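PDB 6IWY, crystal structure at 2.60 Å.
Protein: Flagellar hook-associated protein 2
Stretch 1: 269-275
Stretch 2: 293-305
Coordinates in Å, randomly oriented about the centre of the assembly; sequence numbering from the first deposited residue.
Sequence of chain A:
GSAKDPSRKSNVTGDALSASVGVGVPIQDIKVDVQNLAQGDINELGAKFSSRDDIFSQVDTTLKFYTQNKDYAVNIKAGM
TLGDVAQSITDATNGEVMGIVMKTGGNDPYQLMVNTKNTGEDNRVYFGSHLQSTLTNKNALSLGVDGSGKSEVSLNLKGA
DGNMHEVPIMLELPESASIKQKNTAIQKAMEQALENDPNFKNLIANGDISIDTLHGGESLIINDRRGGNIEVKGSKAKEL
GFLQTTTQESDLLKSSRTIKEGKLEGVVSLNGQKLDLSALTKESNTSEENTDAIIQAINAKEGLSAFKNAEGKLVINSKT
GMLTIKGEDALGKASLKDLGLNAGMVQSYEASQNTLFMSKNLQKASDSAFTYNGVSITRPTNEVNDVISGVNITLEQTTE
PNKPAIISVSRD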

ATOM      1  N   SER A 269     -23.017  19.912  10.567  1.00 57.23           N
ATOM      2  CA  SER A 269     -21.699  20.126  11.177  1.00 58.28           C
ATOM      3  C   SER A 269     -20.668  19.210  10.568  1.00 53.53           C
ATOM      4  O   SER A 269     -20.956  18.059  10.325  1.00 50.89           O
ATOM      5  CB  SER A 269     -21.727  19.822  12.686  1.00 63.99           C
ATOM      6  OG  SER A 269     -20.988  18.620  12.998  1.00 63.55           O
ATOM      7  N   LEU A 270     -19.465  19.749  10.374  1.00 53.26           N
ATOM      8  CA  LEU A 270     -18.257  19.011  10.021  1.00 50.64           C
ATOM      9  C   LEU A 270     -17.233  19.267  11.123  1.00 54.67           C
ATOM     10  O   LEU A 270     -16.762  20.395  11.296  1.00 57.37           O
ATOM     11  CB  LEU A 270     -17.699  19.523   8.701  1.00 47.31           C
ATOM     12  CG  LEU A 270     -18.635  19.413   7.502  1.00 45.26           C
ATOM     13  CD1 LEU A 270     -17.992  20.063   6.267  1.00 43.37           C
ATOM     14  CD2 LEU A 270     -19.017  17.949   7.226  1.00 43.42           C
ATOM     15  N   ASN A 271     -16.887  18.245  11.890  1.00 56.53           N
ATOM     16  CA  ASN A 271     -16.121  18.477  13.125  1.00 61.89           C
ATOM     17  C   ASN A 271     -16.617  19.746  13.868  1.00 66.47           C
ATOM     18  O   ASN A 271     -15.855  20.665  14.151  1.00 69.65           O
ATOM     19  CB  ASN A 271     -14.606  18.556  12.838  1.00 61.23           C
ATOM     20  CG  ASN A 271     -14.035  17.251  12.301  1.00 57.69           C
ATOM     21  OD1 ASN A 271     -14.649  16.195  12.419  1.00 59.71           O
ATOM     22  ND2 ASN A 271     -12.857  17.322  11.705  1.00 52.18           N
ATOM     23  N   GLY A 272     -17.914  19.801  14.135  1.00 67.57           N
ATOM     24  CA  GLY A 272     -18.495  20.890  14.917  1.00 73.30           C
ATOM     25  C   GLY A 272     -18.904  22.144  14.155  1.00 72.38           C
ATOM     26  O   GLY A 272     -19.683  22.958  14.664  1.00 77.28           O
ATOM     27  N   GLN A 273     -18.421  22.297  12.932  1.00 66.91           N
ATOM     28  CA  GLN A 273     -18.444  23.600  12.272  1.00 67.46           C
ATOM     29  C   GLN A 273     -19.697  23.786  11.411  1.00 65.07           C
ATOM     30  O   GLN A 273     -19.875  23.115  10.424  1.00 60.05           O
ATOM     31  CB  GLN A 273     -17.184  23.739  11.422  1.00 64.30           C
ATOM     32  CG  GLN A 273     -15.887  23.381  12.148  1.00 66.54           C
ATOM     33  CD  GLN A 273     -15.143  24.602  12.633  1.00 71.97           C
ATOM     34  OE1 GLN A 273     -15.702  25.445  13.340  1.00 75.74           O
ATOM     35  NE2 GLN A 273     -13.871  24.712  12.239  1.00 71.30           N
ATOM     36  N   LYS A 274     -20.556  24.717  11.782  1.00 70.11           N
ATOM     37  CA  LYS A 274     -21.926  24.722  11.287  1.00 70.01           C
ATOM     38  C   LYS A 274     -22.052  25.314   9.874  1.00 67.70           C
ATOM     39  O   LYS A 274     -21.388  26.297   9.560  1.00 69.49           O
ATOM     40  CB  LYS A 274     -22.837  25.446  12.288  1.00 76.97           C
ATOM     41  N   LEU A 275     -22.874  24.671   9.030  1.00 64.63           N
ATOM     42  CA  LEU A 275     -23.411  25.268   7.789  1.00 64.60           C
ATOM     43  C   LEU A 275     -24.969  25.298   7.803  1.00 67.42           C
ATOM     44  O   LEU A 275     -25.624  26.313   7.472  1.00 71.21           O
ATOM     45  CB  LEU A 275     -22.938  24.476   6.572  1.00 58.93           C
ATOM     46  CG  LEU A 275     -21.474  24.005   6.470  1.00 56.96           C
ATOM     47  CD1 LEU A 275     -21.359  22.866   5.447  1.00 51.74           C
ATOM     48  CD2 LEU A 275     -20.490  25.147   6.125  1.00 59.00           C
ATOM     49  N   ALA A 293     -21.129  27.226  -3.226  1.00 65.33           N
ATOM     50  CA  ALA A 293     -21.396  27.994  -2.014  1.00 66.27           C
ATOM     51  C   ALA A 293     -20.894  27.232  -0.780  1.00 60.26           C
ATOM     52  O   ALA A 293     -20.229  27.796   0.086  1.00 60.50           O
ATOM     53  CB  ALA A 293     -22.893  28.322  -1.901  1.00 70.07           C
ATOM     54  N   ILE A 294     -21.205  25.943  -0.732  1.00 55.87           N
ATOM     55  CA  ILE A 294     -20.851  25.079   0.392  1.00 51.31           C
ATOM     56  C   ILE A 294     -19.332  24.939   0.449  1.00 49.03           C
ATOM     57  O   ILE A 294     -18.754  24.871   1.528  1.00 48.53           O
ATOM     58  CB  ILE A 294     -21.547  23.679   0.294  1.00 47.86           C
ATOM     59  CG1 ILE A 294     -23.060  23.833   0.539  1.00 50.29           C
ATOM     60  CG2 ILE A 294     -20.976  22.704   1.309  1.00 44.72           C
ATOM     61  CD1 ILE A 294     -23.967  22.646   0.042  1.00 46.64           C
ATOM     62  N   ILE A 295     -18.682  24.915  -0.708  1.00 48.64           N
ATOM     63  CA  ILE A 295     -17.253  24.759  -0.734  1.00 46.34           C
ATOM     64  C   ILE A 295     -16.610  25.958  -0.015  1.00 49.13           C
ATOM     65  O   ILE A 295     -15.781  25.785   0.902  1.00 47.36           O
ATOM     66  CB  ILE A 295     -16.750  24.558  -2.163  1.00 47.39           C
ATOM     67  CG1 ILE A 295     -17.011  23.100  -2.590  1.00 43.51           C
ATOM     68  CG2 ILE A 295     -15.223  24.914  -2.281  1.00 47.34           C
ATOM     69  CD1 ILE A 295     -16.727  22.808  -4.110  1.00 45.21           C
ATOM     70  N   GLN A 296     -17.029  27.163  -0.400  1.00 53.56           N
ATOM     71  CA  GLN A 296     -16.465  28.400   0.166  1.00 57.36           C
ATOM     72  C   GLN A 296     -16.745  28.429   1.670  1.00 57.08           C
ATOM     73  O   GLN A 296     -15.941  28.927   2.463  1.00 58.63           O
ATOM     74  CB  GLN A 296     -17.062  29.673  -0.481  1.00 63.40           C
ATOM     75  CG  GLN A 296     -16.913  29.840  -1.998  1.00 66.44           C
ATOM     76  CD  GLN A 296     -17.354  31.241  -2.502  1.00 76.81           C
ATOM     77  OE1 GLN A 296     -18.006  32.028  -1.787  1.00 80.03           O
ATOM     78  NE2 GLN A 296     -16.983  31.553  -3.742  1.00 81.93           N
ATOM     79  N   ALA A 297     -17.902  27.903   2.051  1.00 55.81           N
ATOM     80  CA  ALA A 297     -18.284  27.856   3.454  1.00 56.10           C
ATOM     81  C   ALA A 297     -17.293  26.971   4.184  1.00 52.05           C
ATOM     82  O   ALA A 297     -16.786  27.326   5.240  1.00 54.17           O
ATOM     83  CB  ALA A 297     -19.719  27.319   3.612  1.00 55.56           C
ATOM     84  N   ILE A 298     -16.983  25.829   3.588  1.00 47.43           N
ATOM     85  CA  ILE A 298     -16.143  24.844   4.260  1.00 44.57           C
ATOM     86  C   ILE A 298     -14.705  25.330   4.373  1.00 46.25           C
ATOM     87  O   ILE A 298     -14.055  25.080   5.374  1.00 47.09           O
ATOM     88  CB  ILE A 298     -16.212  23.467   3.579  1.00 40.14           C
ATOM     89  CG1 ILE A 298     -17.616  22.866   3.776  1.00 38.60           C
ATOM     90  CG2 ILE A 298     -15.154  22.539   4.160  1.00 38.26           C
ATOM     91  CD1 ILE A 298     -17.856  21.533   3.112  1.00 32.55           C
ATOM     92  N   ASN A 299     -14.213  26.046   3.369  1.00 47.53           N
ATOM     93  CA  ASN A 299     -12.815  26.406   3.361  1.00 49.13           C
ATOM     94  C   ASN A 299     -12.506  27.471   4.404  1.00 53.80           C
ATOM     95  O   ASN A 299     -11.367  27.617   4.800  1.00 55.62           O
ATOM     96  CB  ASN A 299     -12.373  26.879   1.977  1.00 50.04           C
ATOM     97  CG  ASN A 299     -12.189  25.736   1.004  1.00 47.33           C
ATOM     98  OD1 ASN A 299     -11.892  24.614   1.404  1.00 45.99           O
ATOM     99  ND2 ASN A 299     -12.351  26.017  -0.285  1.00 48.88           N
ATOM    100  N   ALA A 300     -13.533  28.190   4.850  1.00 56.86           N
ATOM    101  CA  ALA A 300     -13.391  29.216   5.869  1.00 62.11           C
ATOM    102  C   ALA A 300     -13.302  28.641   7.277  1.00 63.33           C
ATOM    103  O   ALA A 300     -13.339  29.388   8.234  1.00 69.20           O
ATOM    104  CB  ALA A 300     -14.558  30.182   5.785  1.00 65.93           C
ATOM    105  N   LYS A 301     -13.172  27.329   7.408  1.00 59.75           N
ATOM    106  CA  LYS A 301     -13.118  26.675   8.709  1.00 61.82           C
ATOM    107  C   LYS A 301     -11.728  26.056   8.927  1.00 61.48           C
ATOM    108  O   LYS A 301     -11.163  25.453   8.023  1.00 58.56           O
ATOM    109  CB  LYS A 301     -14.203  25.601   8.780  1.00 59.05           C
ATOM    110  CG  LYS A 301     -15.593  26.032   8.189  1.00 60.94           C
ATOM    111  CD  LYS A 301     -16.621  26.440   9.266  1.00 67.74           C
ATOM    112  CE  LYS A 301     -17.447  27.669   8.901  1.00 72.52           C
ATOM    113  NZ  LYS A 301     -18.342  28.056  10.039  1.00 78.66           N
ATOM    114  N   GLU A 302     -11.183  26.196  10.129  1.00 66.31           N
ATOM    115  CA  GLU A 302      -9.807  25.781  10.412  1.00 67.67           C
ATOM    116  C   GLU A 302      -9.655  24.276  10.260  1.00 63.78           C
ATOM    117  O   GLU A 302     -10.417  23.518  10.839  1.00 64.24           O
ATOM    118  CB  GLU A 302      -9.390  26.217  11.829  1.00 74.77           C
ATOM    119  N   GLY A 303      -8.681  23.854   9.462  1.00 61.35           N
ATOM    120  CA  GLY A 303      -8.440  22.432   9.216  1.00 58.37           C
ATOM    121  C   GLY A 303      -9.575  21.712   8.502  1.00 53.44           C
ATOM    122  O   GLY A 303      -9.918  20.577   8.826  1.00 54.34           O
ATOM    123  N   LEU A 304     -10.204  22.344   7.538  1.00 49.42           N
ATOM    124  CA  LEU A 304     -11.092  21.578   6.690  1.00 44.77           C
ATOM    125  C   LEU A 304     -10.919  22.152   5.325  1.00 42.25           C
ATOM    126  O   LEU A 304     -10.539  23.285   5.184  1.00 44.55           O
ATOM    127  CB  LEU A 304     -12.560  21.654   7.154  1.00 44.64           C
ATOM    128  CG  LEU A 304     -12.999  21.026   8.491  1.00 45.49           C
ATOM    129  CD1 LEU A 304     -14.501  21.301   8.764  1.00 43.85           C
ATOM    130  CD2 LEU A 304     -12.714  19.536   8.551  1.00 42.79           C
ATOM    131  N   SER A 305     -11.113  21.366   4.300  1.00 39.01           N
ATOM    132  CA  SER A 305     -10.930  21.933   2.976  1.00 38.43           C
ATOM    133  C   SER A 305     -11.854  21.152   2.122  1.00 36.57           C
ATOM    134  O   SER A 305     -12.156  20.019   2.462  1.00 35.63           O
ATOM    135  CB  SER A 305      -9.476  21.850   2.473  1.00 39.44           C
ATOM    136  OG  SER A 305      -8.996  20.529   2.464  1.00 36.38           O
TER

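No hydrogen bond crosses this contact among the modelled atoms. The contact consists mostly of side-chain packing, and it buries 454 Å², both sides summed. Backbone hydrogen bonds do form within each stretch, across a beta turn in the first and in a helix and a turn in the second.

The first stretch turns at N271 and G272. L270 to Q273 form a type I' beta turn, closed by a hydrogen bond from Q273 N to L270 O of 3.0 Å. The return bond, from L270 N to Q273 O, is weak at 3.4 Å. G272 has a phi of 87° and a psi of -16°. A CB at these angles would be jammed against the carbonyl O of N271, so the backbone itself calls for glycine here. The amide G272 N also makes a weak hydrogen bond to S269 OG, at 3.5 Å.

In the second stretch, regular helical bonds run from A297 N to A293 O at 3.0 Å and from I298 N to I294 O at 2.9 Å. The chain then enters a type II beta turn from K301 to L304. Its bond, L304 N to K301 O, is 3.3 Å. G303 sits in this turn with positive phi, which favours glycine.

L270 and L275 carry the apolar contacts from the first stretch. L270 points toward the second stretch and reaches two residues there. Its CD1 lies 3.5 Å from I298 CD1, and its CB lies 3.7 Å from L304 CD1. L304 CD1 is also 3.5 Å from L270 O, so this methyl packs against backbone as well as side chain. The CA-to-CB bond of I298 points sideways, but the end of its side chain comes nearer and makes the contact.

L275 packs on the helix. Its CD2 is 3.4 Å from A297 CB, a close approach for two methyl carbons. Its CD1 is 4.1 Å from I298 CG1 and 4.2 Å from I294 CG2. The CA-to-CB bond of A297 points toward the first stretch, and its CB meets L275 CD2. The two CA atoms, A297 CA and L275 CA, are 7.2 Å apart.

Q273 and K301 point toward each other's stretch and meet through their aliphatic parts. Q273 CB is 3.5 Å from K301 CD. The chi2 angles of both residues lie between wells, near -100°. Beyond this point the lysine chain continues along the first stretch, and K301 NZ lies 3.5 Å from K274 O. That approach does not count as a hydrogen bond. Q273 NE2 also lies 3.7 Å from E302 N, and these two nitrogens are not bonded.

N271 adds a smaller contact, with ND2 3.9 Å from L304 CD2. Its amide is hydrogen-bonded elsewhere in the structure. K274 and E302 are modelled only to CB, so any contact from their longer side chains cannot be judged.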